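Conserved hypothetical protein (Bacteroides thetaiotaomicron, PDB 2FB6) is of unknown function but folds as a small, single-chain alpha/beta protein built round a parallel sheet flanked by helices. Local coordinates at residues F23-N35 with Q59-I72. Numbering follows the deposited sequence. Where two conformers were deposited one is given.
Sequences FNMLAMYALNSKN and QVQTEILEMLQSGI
Leu31 docks as a knob into a hole formed by Glu63, Glu66, Met67 and Ser70, where helices 19-36 and 58-70 pack side by side on one face of the parallel sheet of this alpha/beta fold. The axes of segments 23-35 and 59-70 approach to 9.8 Å, nearly parallel at 20°. The leucine side chain stands at about a right angle to that of selenomethionine Met67, and its CG meets Met67 CG at 3.6 Å. Both methyls touch the Glu66 side chain; CD1 also lies 3.4 Å from Glu63 OE1, and CD2 sits by Glu66 O and Met67 CA. Glu63 CG lies in the plane of the Phe23 ring at its edge; the bend at chi2 (-59°) brings OE1 3.6 Å from Ala27 CB. Val60 CG2 meets the same ring obliquely at CZ. Ile72 CD1 packs against Ala30, and Met67 and Ile72 continue onto Ile44 of strand 41-46. Where Gly71 closes helix 58-70 in a Schellman motif, Lys34 CG, anti to the backbone N (chi1 -175°), comes within 3.2 Å of Ser70 O, and the bend at chi2 carries CE alongside Gly71 O. In one conformer, NZ hydrogen-bonds to Lys40 O and a water that donates to Gly71 O. A second water accepts from Asn35 ND2 at 3.0 Å and, in one conformer of Glu66, donates to its OE2 at 2.8 Å.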
# COMPACT_ATOMS: atom_id res chain seq x y z
N PHE A 23 11.58 -3.80 -2.73
CA PHE A 23 12.48 -2.68 -2.58
C PHE A 23 12.71 -2.02 -3.94
O PHE A 23 12.57 -0.79 -4.08
CB PHE A 23 13.79 -3.12 -1.94
CG PHE A 23 13.66 -3.57 -0.49
CD1 PHE A 23 13.18 -2.70 0.48
CD2 PHE A 23 14.07 -4.83 -0.11
CE1 PHE A 23 13.10 -3.10 1.82
CE2 PHE A 23 13.99 -5.24 1.23
CZ PHE A 23 13.49 -4.37 2.18
N ASN A 24 13.01 -2.84 -4.94
CA ASN A 24 13.53 -2.32 -6.21
C ASN A 24 12.50 -1.91 -7.24
O ASN A 24 12.83 -1.23 -8.22
CB ASN A 24 14.49 -3.32 -6.80
CG ASN A 24 15.70 -3.54 -5.93
OD1 ASN A 24 16.63 -2.74 -5.95
ND2 ASN A 24 15.69 -4.61 -5.15
N MSE A 25 11.26 -2.33 -7.03
CA MSE A 25 10.20 -1.97 -7.97
C MSE A 25 9.18 -1.14 -7.21
O MSE A 25 9.03 0.06 -7.45
CB MSE A 25 9.59 -3.22 -8.62
CG MSE A 25 8.76 -2.94 -9.86
SE MSE A 25 6.96 -2.30 -9.44
CE MSE A 25 7.01 -0.65 -10.51
N LEU A 26 8.52 -1.78 -6.25
CA LEU A 26 7.35 -1.20 -5.64
C LEU A 26 7.68 0.09 -4.87
O LEU A 26 7.13 1.15 -5.18
CB LEU A 26 6.69 -2.23 -4.72
CG LEU A 26 5.26 -1.96 -4.30
CD1 LEU A 26 4.58 -3.29 -3.98
CD2 LEU A 26 5.23 -1.02 -3.11
N ALA A 27 8.57 0.00 -3.88
CA ALA A 27 8.86 1.17 -3.05
C ALA A 27 9.58 2.26 -3.84
O ALA A 27 9.27 3.45 -3.69
CB ALA A 27 9.67 0.78 -1.81
N MSE A 28 10.52 1.86 -4.69
CA MSE A 28 11.25 2.85 -5.46
C MSE A 28 10.33 3.64 -6.40
O MSE A 28 10.42 4.88 -6.48
CB MSE A 28 12.38 2.21 -6.24
CG MSE A 28 13.26 3.24 -6.86
SE MSE A 28 14.67 2.36 -7.76
CE MSE A 28 13.73 1.86 -9.43
N TYR A 29 9.43 2.95 -7.09
CA TYR A 29 8.55 3.67 -8.00
C TYR A 29 7.54 4.53 -7.22
O TYR A 29 7.28 5.68 -7.59
CB TYR A 29 7.84 2.71 -8.94
CG TYR A 29 6.92 3.43 -9.91
CD1 TYR A 29 7.43 4.34 -10.85
CD2 TYR A 29 5.54 3.19 -9.90
CE1 TYR A 29 6.58 5.00 -11.75
CE2 TYR A 29 4.70 3.85 -10.78
CZ TYR A 29 5.21 4.75 -11.70
OH TYR A 29 4.33 5.39 -12.55
N ALA A 30 7.00 4.00 -6.13
CA ALA A 30 6.00 4.74 -5.38
C ALA A 30 6.61 6.01 -4.77
O ALA A 30 6.05 7.13 -4.89
CB ALA A 30 5.38 3.86 -4.32
N LEU A 31 7.78 5.85 -4.15
CA LEU A 31 8.44 7.00 -3.50
C LEU A 31 8.82 8.08 -4.50
O LEU A 31 8.57 9.28 -4.27
CB LEU A 31 9.67 6.55 -2.70
CG LEU A 31 9.36 6.00 -1.33
CD1 LEU A 31 10.53 5.19 -0.82
CD2 LEU A 31 9.03 7.18 -0.39
N ASN A 32 9.44 7.67 -5.60
CA ASN A 32 9.86 8.65 -6.60
C ASN A 32 8.66 9.31 -7.25
O ASN A 32 8.66 10.53 -7.48
CB ASN A 32 10.77 8.00 -7.64
CG ASN A 32 12.21 7.95 -7.17
OD1 ASN A 32 12.98 8.86 -7.43
ND2 ASN A 32 12.57 6.89 -6.43
N SER A 33 7.63 8.52 -7.55
CA SER A 33 6.40 9.06 -8.13
C SER A 33 5.80 10.14 -7.25
O SER A 33 5.38 11.19 -7.76
CB SER A 33 5.35 7.97 -8.34
OG SER A 33 5.71 7.12 -9.40
N LYS A 34 5.72 9.86 -5.94
CA LYS A 34 5.11 10.80 -5.00
C LYS A 34 5.98 12.04 -4.85
O LYS A 34 5.49 13.17 -4.93
CB LYS A 34 4.88 10.13 -3.64
CG LYS A 34 4.13 10.99 -2.63
CD LYS A 34 2.68 11.21 -3.03
CE LYS A 34 2.00 12.19 -2.08
NZ LYS A 34 0.57 12.42 -2.42
N ASN A 35 7.27 11.83 -4.63
CA ASN A 35 8.16 12.95 -4.39
C ASN A 35 8.34 13.88 -5.60
O ASN A 35 8.50 15.09 -5.43
CB ASN A 35 9.51 12.48 -3.83
CG ASN A 35 9.44 12.05 -2.39
OD1 ASN A 35 8.65 12.57 -1.60
ND2 ASN A 35 10.28 11.09 -2.03
N GLN A 59 13.61 -4.00 7.85
CA GLN A 59 14.04 -3.25 6.67
C GLN A 59 12.84 -2.80 5.83
O GLN A 59 12.81 -1.67 5.35
CB GLN A 59 15.03 -4.04 5.80
CG GLN A 59 16.42 -4.14 6.43
CD GLN A 59 17.40 -4.91 5.58
OE1 GLN A 59 18.24 -5.65 6.11
NE2 GLN A 59 17.34 -4.71 4.28
N VAL A 60 11.84 -3.68 5.68
CA VAL A 60 10.60 -3.29 4.99
C VAL A 60 9.87 -2.18 5.78
O VAL A 60 9.35 -1.23 5.20
CB VAL A 60 9.70 -4.52 4.75
CG1 VAL A 60 8.36 -4.13 4.12
CG2 VAL A 60 10.42 -5.53 3.87
N GLN A 61 9.84 -2.29 7.11
CA GLN A 61 9.21 -1.23 7.93
C GLN A 61 9.83 0.14 7.70
O GLN A 61 9.13 1.14 7.66
CB GLN A 61 9.22 -1.62 9.41
CG GLN A 61 8.39 -2.86 9.64
CD GLN A 61 8.44 -3.35 11.05
OE1 GLN A 61 9.12 -2.78 11.90
NE2 GLN A 61 7.71 -4.43 11.31
N THR A 62 11.15 0.20 7.56
CA THR A 62 11.81 1.46 7.26
C THR A 62 11.27 2.07 5.97
O THR A 62 11.01 3.28 5.93
CB THR A 62 13.33 1.26 7.20
OG1 THR A 62 13.72 0.69 8.45
CG2 THR A 62 14.10 2.58 6.97
N GLU A 63 11.08 1.25 4.93
CA GLU A 63 10.48 1.75 3.68
C GLU A 63 9.05 2.24 3.89
O GLU A 63 8.66 3.27 3.35
CB GLU A 63 10.45 0.68 2.58
CG GLU A 63 11.76 0.33 1.96
CD GLU A 63 12.46 1.51 1.31
OE1 GLU A 63 11.81 2.33 0.61
OE2 GLU A 63 13.68 1.61 1.48
N ILE A 64 8.27 1.49 4.67
CA ILE A 64 6.89 1.87 4.97
C ILE A 64 6.85 3.27 5.57
O ILE A 64 6.04 4.11 5.17
CB ILE A 64 6.25 0.88 5.98
CG1 ILE A 64 6.03 -0.50 5.33
CG2 ILE A 64 4.94 1.44 6.61
CD1 ILE A 64 4.97 -0.53 4.22
N LEU A 65 7.74 3.52 6.54
CA LEU A 65 7.78 4.81 7.21
C LEU A 65 8.15 5.94 6.25
O LEU A 65 7.54 7.02 6.30
CB LEU A 65 8.71 4.76 8.42
CG LEU A 65 8.31 3.73 9.48
CD1 LEU A 65 9.36 3.68 10.59
CD2 LEU A 65 6.90 3.97 10.06
N GLU A 66 9.11 5.70 5.36
CA GLU A 66 9.48 6.71 4.37
C GLU A 66 8.33 6.98 3.43
O GLU A 66 8.06 8.13 3.07
CB GLU A 66 10.74 6.32 3.58
CG GLU A 66 11.30 7.48 2.72
CD GLU A 66 12.47 7.09 1.83
OE1 GLU A 66 13.01 5.98 2.01
OE2 GLU A 66 12.84 7.89 0.93
N MSE A 67 7.64 5.92 3.01
CA MSE A 67 6.50 6.12 2.11
C MSE A 67 5.41 6.94 2.79
O MSE A 67 4.89 7.88 2.20
CB MSE A 67 5.98 4.78 1.58
CG MSE A 67 6.91 4.19 0.53
SE MSE A 67 6.19 2.65 -0.37
CE MSE A 67 6.40 1.69 0.96
N LEU A 68 5.10 6.60 4.04
CA LEU A 68 4.08 7.37 4.75
C LEU A 68 4.47 8.84 4.92
O LEU A 68 3.62 9.72 4.78
CB LEU A 68 3.73 6.74 6.11
CG LEU A 68 2.96 5.42 6.03
CD1 LEU A 68 2.95 4.68 7.38
CD2 LEU A 68 1.51 5.63 5.57
N GLN A 69 5.75 9.09 5.18
CA GLN A 69 6.24 10.47 5.36
C GLN A 69 6.09 11.27 4.07
O GLN A 69 5.88 12.48 4.11
CB GLN A 69 7.70 10.48 5.80
CG GLN A 69 7.97 9.97 7.20
CD GLN A 69 9.45 10.05 7.53
OE1 GLN A 69 10.00 11.14 7.71
NE2 GLN A 69 10.11 8.90 7.60
N SER A 70 6.20 10.59 2.92
CA SER A 70 6.08 11.29 1.64
C SER A 70 4.63 11.61 1.26
O SER A 70 4.39 12.32 0.29
CB SER A 70 6.70 10.46 0.51
OG SER A 70 5.82 9.42 0.13
N GLY A 71 3.67 11.06 2.00
CA GLY A 71 2.26 11.29 1.70
C GLY A 71 1.56 10.20 0.92
O GLY A 71 0.39 10.35 0.56
N ILE A 72 2.27 9.10 0.64
CA ILE A 72 1.63 7.89 0.12
C ILE A 72 0.72 7.35 1.23
O ILE A 72 1.12 7.33 2.39
CB ILE A 72 2.71 6.85 -0.22
CG1 ILE A 72 3.53 7.31 -1.43
CG2 ILE A 72 2.11 5.45 -0.50
CD1 ILE A 72 4.87 6.61 -1.57
O HOH W 1 -1.04 10.09 -1.82
O HOH W 2 11.29 10.18 0.63